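Local coordinates for putative polyprenyl synthetase (Streptomyces coelicolor, PDB 3NF2), which catalyses prenyl transfer, probably building isoprenyl diphosphates by magnesium-dependent head-to-tail condensation of isopentenyl diphosphate with an allylic diphosphate, at the interface of chains A and B. Numbering follows the deposited sequence. Chains: chain A/B, Putative polyprenyl synthetase.

Contact 1: the interface of chains A and B. Residues chain A 123, 126-127, 130-131, 134, 145, 149, 152; chain B 123, 126-127, 130-131, 134, 145, 149, 152.
Helix 115-134 of each chain runs alongside its symmetry mate, nearly parallel to it, with helix 139-165 packed across on either side, so every contact recurs with the chains exchanged. The aromatic contact lies on the two-fold axis. A:Phe126 and B:Phe126 reach tip to tip and meet edge-to-face, their centroids 5.0 Å apart and their planes at 72°. The same ring atom of each makes the nearest approach, CD2 of A:Phe126 lying 3.4 Å from CD2 of B:Phe126. CG of A:Phe126 stands anti to the backbone N (chi1 -176°), which sends the ring out across the boundary until CZ leans on the methyl CB of B:Ala127 at 4.0 Å. An alanine in place of A:Phe126 would remove this ring and would probably leave B:Phe126 and B:Ala127 poorly packed near the axis.

Methyl groups carry the packing along the helices. The methyl CG2 of A:Thr149 meets the backbone carbonyl O of B:Ala127 at 3.3 Å and also touches the backbone of B:Glu131. Farther along, the side chain of A:Leu134 crosses that of B:Thr145 at about a right angle, CD1 to CG2 3.8 Å, and lies against the hydroxyl of B:Thr149.

The hydrogen bonds of the polar side chains run within each chain. OG1 of A:Thr149 donates to the carbonyl O of A:Thr145 (2.7 Å), approaching from above the carbonyl plane; this fixes the chi1 rotation and turns CG2 to the partner. The side-chain amides of A:Asn130 and B:Asn130 meet tip to tip, ND2 to ND2 at 3.2 Å, but their N-H groups point elsewhere and form no mutual hydrogen bond. At the end away from A:Leu134, OD1 of A:Asp123 faces OD1 of B:Asp123 at 3.5 Å, the carboxylates almost perpendicular; their proximity may favour protonation of one. The site joins the subunits along the two-fold axis, consistent with the homodimer common among FPP/GGPP synthases.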
# COMPACT_ATOMS: atom_id res chain seq x y z
N ASP A 123 -3.28 2.08 3.03
CA ASP A 123 -3.44 1.37 1.74
C ASP A 123 -4.42 2.06 0.80
O ASP A 123 -4.21 2.09 -0.41
CB ASP A 123 -3.92 -0.07 1.96
CG ASP A 123 -2.87 -0.95 2.58
OD1 ASP A 123 -1.68 -0.59 2.52
OD2 ASP A 123 -3.23 -2.01 3.13
N PHE A 126 -2.92 5.15 -0.88
CA PHE A 126 -1.96 4.75 -1.89
C PHE A 126 -2.66 4.24 -3.16
O PHE A 126 -2.24 4.56 -4.28
CB PHE A 126 -0.96 3.73 -1.33
CG PHE A 126 0.15 3.33 -2.29
CD1 PHE A 126 0.67 4.23 -3.22
CD2 PHE A 126 0.70 2.07 -2.22
CE1 PHE A 126 1.69 3.85 -4.10
CE2 PHE A 126 1.72 1.68 -3.10
CZ PHE A 126 2.21 2.57 -4.04
N ALA A 127 -3.73 3.48 -2.99
CA ALA A 127 -4.52 3.06 -4.16
C ALA A 127 -5.27 4.24 -4.81
O ALA A 127 -5.38 4.30 -6.05
CB ALA A 127 -5.47 1.95 -3.79
N ASN A 130 -2.96 6.43 -7.25
CA ASN A 130 -2.86 5.82 -8.58
C ASN A 130 -4.13 6.03 -9.39
O ASN A 130 -4.07 6.23 -10.60
CB ASN A 130 -2.56 4.32 -8.45
CG ASN A 130 -1.18 4.05 -7.91
OD1 ASN A 130 -0.22 4.71 -8.27
ND2 ASN A 130 -1.08 3.06 -7.04
N GLU A 131 -5.28 5.98 -8.71
CA GLU A 131 -6.58 6.21 -9.33
C GLU A 131 -6.69 7.64 -9.84
O GLU A 131 -7.12 7.86 -10.96
CB GLU A 131 -7.70 5.93 -8.33
CG GLU A 131 -9.10 5.92 -8.93
CD GLU A 131 -9.47 4.56 -9.50
OE1 GLU A 131 -9.06 4.26 -10.65
OE2 GLU A 131 -10.18 3.80 -8.81
N LEU A 134 -4.62 7.74 -13.09
CA LEU A 134 -5.06 6.84 -14.15
C LEU A 134 -6.50 7.10 -14.64
O LEU A 134 -6.81 6.77 -15.79
CB LEU A 134 -4.87 5.37 -13.74
CG LEU A 134 -3.43 4.84 -13.59
CD1 LEU A 134 -3.37 3.64 -12.64
CD2 LEU A 134 -2.80 4.46 -14.93
N THR A 145 1.99 8.16 -13.56
CA THR A 145 1.85 7.08 -12.57
C THR A 145 3.16 6.29 -12.43
O THR A 145 3.50 5.85 -11.33
CB THR A 145 0.67 6.12 -12.90
OG1 THR A 145 -0.48 6.87 -13.29
CG2 THR A 145 0.29 5.25 -11.68
N THR A 149 5.16 5.75 -8.98
CA THR A 149 5.55 4.41 -8.55
C THR A 149 7.02 4.34 -8.15
O THR A 149 7.35 3.73 -7.14
CB THR A 149 5.22 3.36 -9.64
OG1 THR A 149 3.84 3.49 -10.00
CG2 THR A 149 5.51 1.91 -9.15
N SER A 152 7.37 6.05 -4.85
CA SER A 152 6.72 5.31 -3.79
C SER A 152 7.55 4.10 -3.41
O SER A 152 7.68 3.81 -2.22
CB SER A 152 5.30 4.90 -4.20
OG SER A 152 5.37 3.95 -5.25
N ASP B 123 3.42 -3.18 1.56
CA ASP B 123 3.52 -1.97 0.73
C ASP B 123 4.43 -2.14 -0.48
O ASP B 123 4.15 -1.62 -1.56
CB ASP B 123 4.03 -0.78 1.55
CG ASP B 123 3.02 -0.29 2.56
OD1 ASP B 123 1.83 -0.59 2.41
OD2 ASP B 123 3.43 0.41 3.51
N PHE B 126 2.80 -4.15 -3.28
CA PHE B 126 1.78 -3.35 -3.95
C PHE B 126 2.41 -2.31 -4.89
O PHE B 126 1.93 -2.09 -6.00
CB PHE B 126 0.83 -2.71 -2.92
CG PHE B 126 -0.32 -1.93 -3.54
CD1 PHE B 126 -0.91 -2.32 -4.75
CD2 PHE B 126 -0.86 -0.85 -2.87
CE1 PHE B 126 -1.97 -1.59 -5.30
CE2 PHE B 126 -1.92 -0.11 -3.42
CZ PHE B 126 -2.47 -0.49 -4.63
N ALA B 127 3.51 -1.69 -4.46
CA ALA B 127 4.23 -0.78 -5.34
C ALA B 127 4.93 -1.52 -6.51
O ALA B 127 4.97 -1.02 -7.64
CB ALA B 127 5.22 0.06 -4.57
N ASN B 130 2.46 -2.39 -9.53
CA ASN B 130 2.29 -1.26 -10.43
C ASN B 130 3.51 -1.06 -11.32
O ASN B 130 3.37 -0.69 -12.49
CB ASN B 130 2.01 0.02 -9.63
CG ASN B 130 0.67 -0.00 -8.94
OD1 ASN B 130 -0.31 -0.45 -9.50
ND2 ASN B 130 0.63 0.48 -7.71
N GLU B 131 4.69 -1.31 -10.76
CA GLU B 131 5.95 -1.21 -11.49
C GLU B 131 6.01 -2.25 -12.60
O GLU B 131 6.37 -1.93 -13.72
CB GLU B 131 7.13 -1.40 -10.54
CG GLU B 131 8.49 -1.10 -11.15
CD GLU B 131 8.85 0.38 -11.06
OE1 GLU B 131 8.37 1.16 -11.92
OE2 GLU B 131 9.61 0.75 -10.14
N LEU B 134 3.76 -0.90 -15.42
CA LEU B 134 4.15 0.40 -15.98
C LEU B 134 5.56 0.40 -16.61
O LEU B 134 5.81 1.22 -17.50
CB LEU B 134 4.00 1.51 -14.93
CG LEU B 134 2.58 1.90 -14.47
CD1 LEU B 134 2.59 2.54 -13.09
CD2 LEU B 134 1.89 2.83 -15.46
N THR B 145 -2.88 -1.14 -15.65
CA THR B 145 -2.66 -0.63 -14.29
C THR B 145 -3.95 -0.01 -13.73
O THR B 145 -4.22 -0.12 -12.53
CB THR B 145 -1.49 0.39 -14.21
OG1 THR B 145 -0.37 -0.09 -14.96
CG2 THR B 145 -1.03 0.62 -12.76
N THR B 149 -5.74 -1.12 -10.30
CA THR B 149 -6.08 -0.13 -9.29
C THR B 149 -7.54 -0.26 -8.81
O THR B 149 -7.80 -0.18 -7.62
CB THR B 149 -5.81 1.30 -9.80
OG1 THR B 149 -4.45 1.38 -10.25
CG2 THR B 149 -6.05 2.37 -8.69
N SER B 152 -7.72 -3.29 -6.64
CA SER B 152 -6.99 -3.10 -5.39
C SER B 152 -7.78 -2.21 -4.46
O SER B 152 -7.84 -2.49 -3.26
CB SER B 152 -5.60 -2.53 -5.66
OG SER B 152 -5.71 -1.21 -6.15

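Contact 2: the interface of chains A and B. Residues chain A 29-31, 116-117, 120, 124; chain B 97, 156-157, 159-160, 163.
Flat groups play a marginal part in this apolar patch. The carboxylate of B:Asp157 meets A:Met31 through one oxygen, OD2, which lies 3.6 Å from the methyl CE. B:Gln159 touches through its aliphatic stem rather than its amide: CG packs 3.7 Å from CD1 of A:Leu120. The side-chain amide of A:Gln117 stays near the border, beside B:Ile163.

A:Leu120, which has more surface hidden by the partner than any other residue of the patch, carries the contact. Its CG is anti to the backbone N (chi1 -177°), and the two methyls fork over helix 139-165 of chain B. CD1 lies by the backbone carbonyl of B:Ile156, whereas CD2 meets CD1 of B:Ile163 tip to tip at 3.8 Å and rests on B:Ala160.

On one side, A:Met31 crosses B:Ile156 at about a right angle, SD to CG2 at 3.7 Å, and the same isoleucine methyl touches CB of A:Ala124. The thioether of B:Met97 closes the other side, its SD 3.3 Å from the backbone carbonyl O of A:Ala116. No hydrogen bond or salt bridge crosses the patch.

In the fold, the first half of A helix 115-134 lies against B helix 139-165, flanked by the start of A helix 31-38, which follows a cis A:Pro29-A:Pro30 peptide, and by the end of B helix 77-98, where B:Met97 belongs to the DDLMD form of the aspartate-rich DDxxD motif.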
# COMPACT_ATOMS: atom_id res chain seq x y z
N PRO A 29 -16.82 3.99 4.40
CA PRO A 29 -16.76 4.01 5.88
C PRO A 29 -16.09 2.76 6.47
O PRO A 29 -16.33 1.65 5.99
CB PRO A 29 -18.23 4.06 6.27
CG PRO A 29 -18.85 4.87 5.16
CD PRO A 29 -18.15 4.40 3.90
N PRO A 30 -15.26 2.92 7.52
CA PRO A 30 -14.92 4.13 8.28
C PRO A 30 -13.73 4.92 7.72
O PRO A 30 -13.29 5.89 8.35
CB PRO A 30 -14.53 3.57 9.65
CG PRO A 30 -13.85 2.27 9.31
CD PRO A 30 -14.53 1.74 8.06
N MET A 31 -13.22 4.52 6.56
CA MET A 31 -11.98 5.07 6.01
C MET A 31 -12.03 6.58 5.74
O MET A 31 -11.03 7.25 5.89
CB MET A 31 -11.53 4.32 4.75
CG MET A 31 -11.41 2.81 4.93
SD MET A 31 -10.52 1.99 3.60
CE MET A 31 -11.73 2.12 2.30
N ALA A 116 -5.00 -1.54 12.89
CA ALA A 116 -5.68 -2.08 11.71
C ALA A 116 -6.18 -0.99 10.76
O ALA A 116 -5.99 -1.08 9.54
CB ALA A 116 -6.84 -2.99 12.11
N GLN A 117 -6.83 0.02 11.33
CA GLN A 117 -7.37 1.12 10.55
C GLN A 117 -6.29 2.06 9.98
O GLN A 117 -6.50 2.67 8.94
CB GLN A 117 -8.43 1.88 11.34
CG GLN A 117 -9.85 1.40 11.05
CD GLN A 117 -10.75 1.51 12.26
OE1 GLN A 117 -10.78 0.61 13.11
NE2 GLN A 117 -11.50 2.60 12.35
N LEU A 120 -5.10 0.15 6.91
CA LEU A 120 -6.16 0.12 5.92
C LEU A 120 -6.28 1.46 5.18
O LEU A 120 -6.22 1.50 3.95
CB LEU A 120 -7.47 -0.20 6.62
CG LEU A 120 -8.75 -0.37 5.81
CD1 LEU A 120 -8.75 -1.69 5.07
CD2 LEU A 120 -9.97 -0.24 6.74
N ALA A 124 -5.51 2.58 1.36
CA ALA A 124 -6.57 3.19 0.59
C ALA A 124 -6.08 4.46 -0.08
O ALA A 124 -6.43 4.72 -1.22
CB ALA A 124 -7.77 3.46 1.47
N MET B 97 -4.04 -7.17 10.28
CA MET B 97 -5.26 -6.50 10.70
C MET B 97 -6.21 -7.45 11.44
O MET B 97 -6.88 -7.05 12.39
CB MET B 97 -5.98 -5.89 9.49
CG MET B 97 -5.32 -4.64 8.93
SD MET B 97 -6.29 -3.82 7.66
CE MET B 97 -5.55 -4.48 6.19
N ILE B 156 -9.41 -3.38 -0.73
CA ILE B 156 -9.30 -2.51 0.45
C ILE B 156 -10.70 -2.23 1.00
O ILE B 156 -10.92 -2.34 2.22
CB ILE B 156 -8.52 -1.20 0.11
CG1 ILE B 156 -7.05 -1.51 -0.18
CG2 ILE B 156 -8.61 -0.21 1.25
CD1 ILE B 156 -6.39 -0.50 -1.11
N ASP B 157 -11.65 -1.93 0.10
CA ASP B 157 -13.07 -1.75 0.46
C ASP B 157 -13.64 -2.97 1.16
O ASP B 157 -14.34 -2.83 2.17
CB ASP B 157 -13.94 -1.48 -0.77
CG ASP B 157 -13.78 -0.08 -1.32
OD1 ASP B 157 -14.34 0.18 -2.41
OD2 ASP B 157 -13.11 0.75 -0.67
N GLN B 159 -12.05 -5.34 2.80
CA GLN B 159 -11.44 -5.37 4.12
C GLN B 159 -12.03 -4.33 5.09
O GLN B 159 -12.22 -4.63 6.27
CB GLN B 159 -9.91 -5.23 4.00
CG GLN B 159 -9.16 -5.37 5.31
CD GLN B 159 -9.34 -6.73 5.96
OE1 GLN B 159 -9.71 -7.71 5.31
NE2 GLN B 159 -9.05 -6.80 7.27
N ALA B 160 -12.33 -3.13 4.59
CA ALA B 160 -13.04 -2.11 5.39
C ALA B 160 -14.40 -2.62 5.83
O ALA B 160 -14.79 -2.44 6.99
CB ALA B 160 -13.19 -0.79 4.61
N ILE B 163 -13.84 -5.31 8.65
CA ILE B 163 -13.64 -4.58 9.91
C ILE B 163 -14.93 -3.91 10.43
O ILE B 163 -15.24 -3.98 11.62
CB ILE B 163 -12.47 -3.55 9.77
CG1 ILE B 163 -11.17 -4.28 9.42
CG2 ILE B 163 -12.29 -2.74 11.06
CD1 ILE B 163 -10.05 -3.35 8.98

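The C-alpha centres of contact 1 and contact 2 are about 17 Å apart, and both use helix 115-134 of chain A and helix 139-165 of chain B. A:Asp123 in contact 1 and A:Ala124 in contact 2 are neighbours on the first of these helices. Contact 1 straddles the two-fold axis and is its own twin, whereas contact 2 flanks it and recurs with the chains exchanged. Together they appear to form adjoining parts of one largely helical interface. Because B:Met97, a variable position within the partner's DDxxD motif, lies in contact 2, dimer formation might help support the helix that bears this metal-binding element.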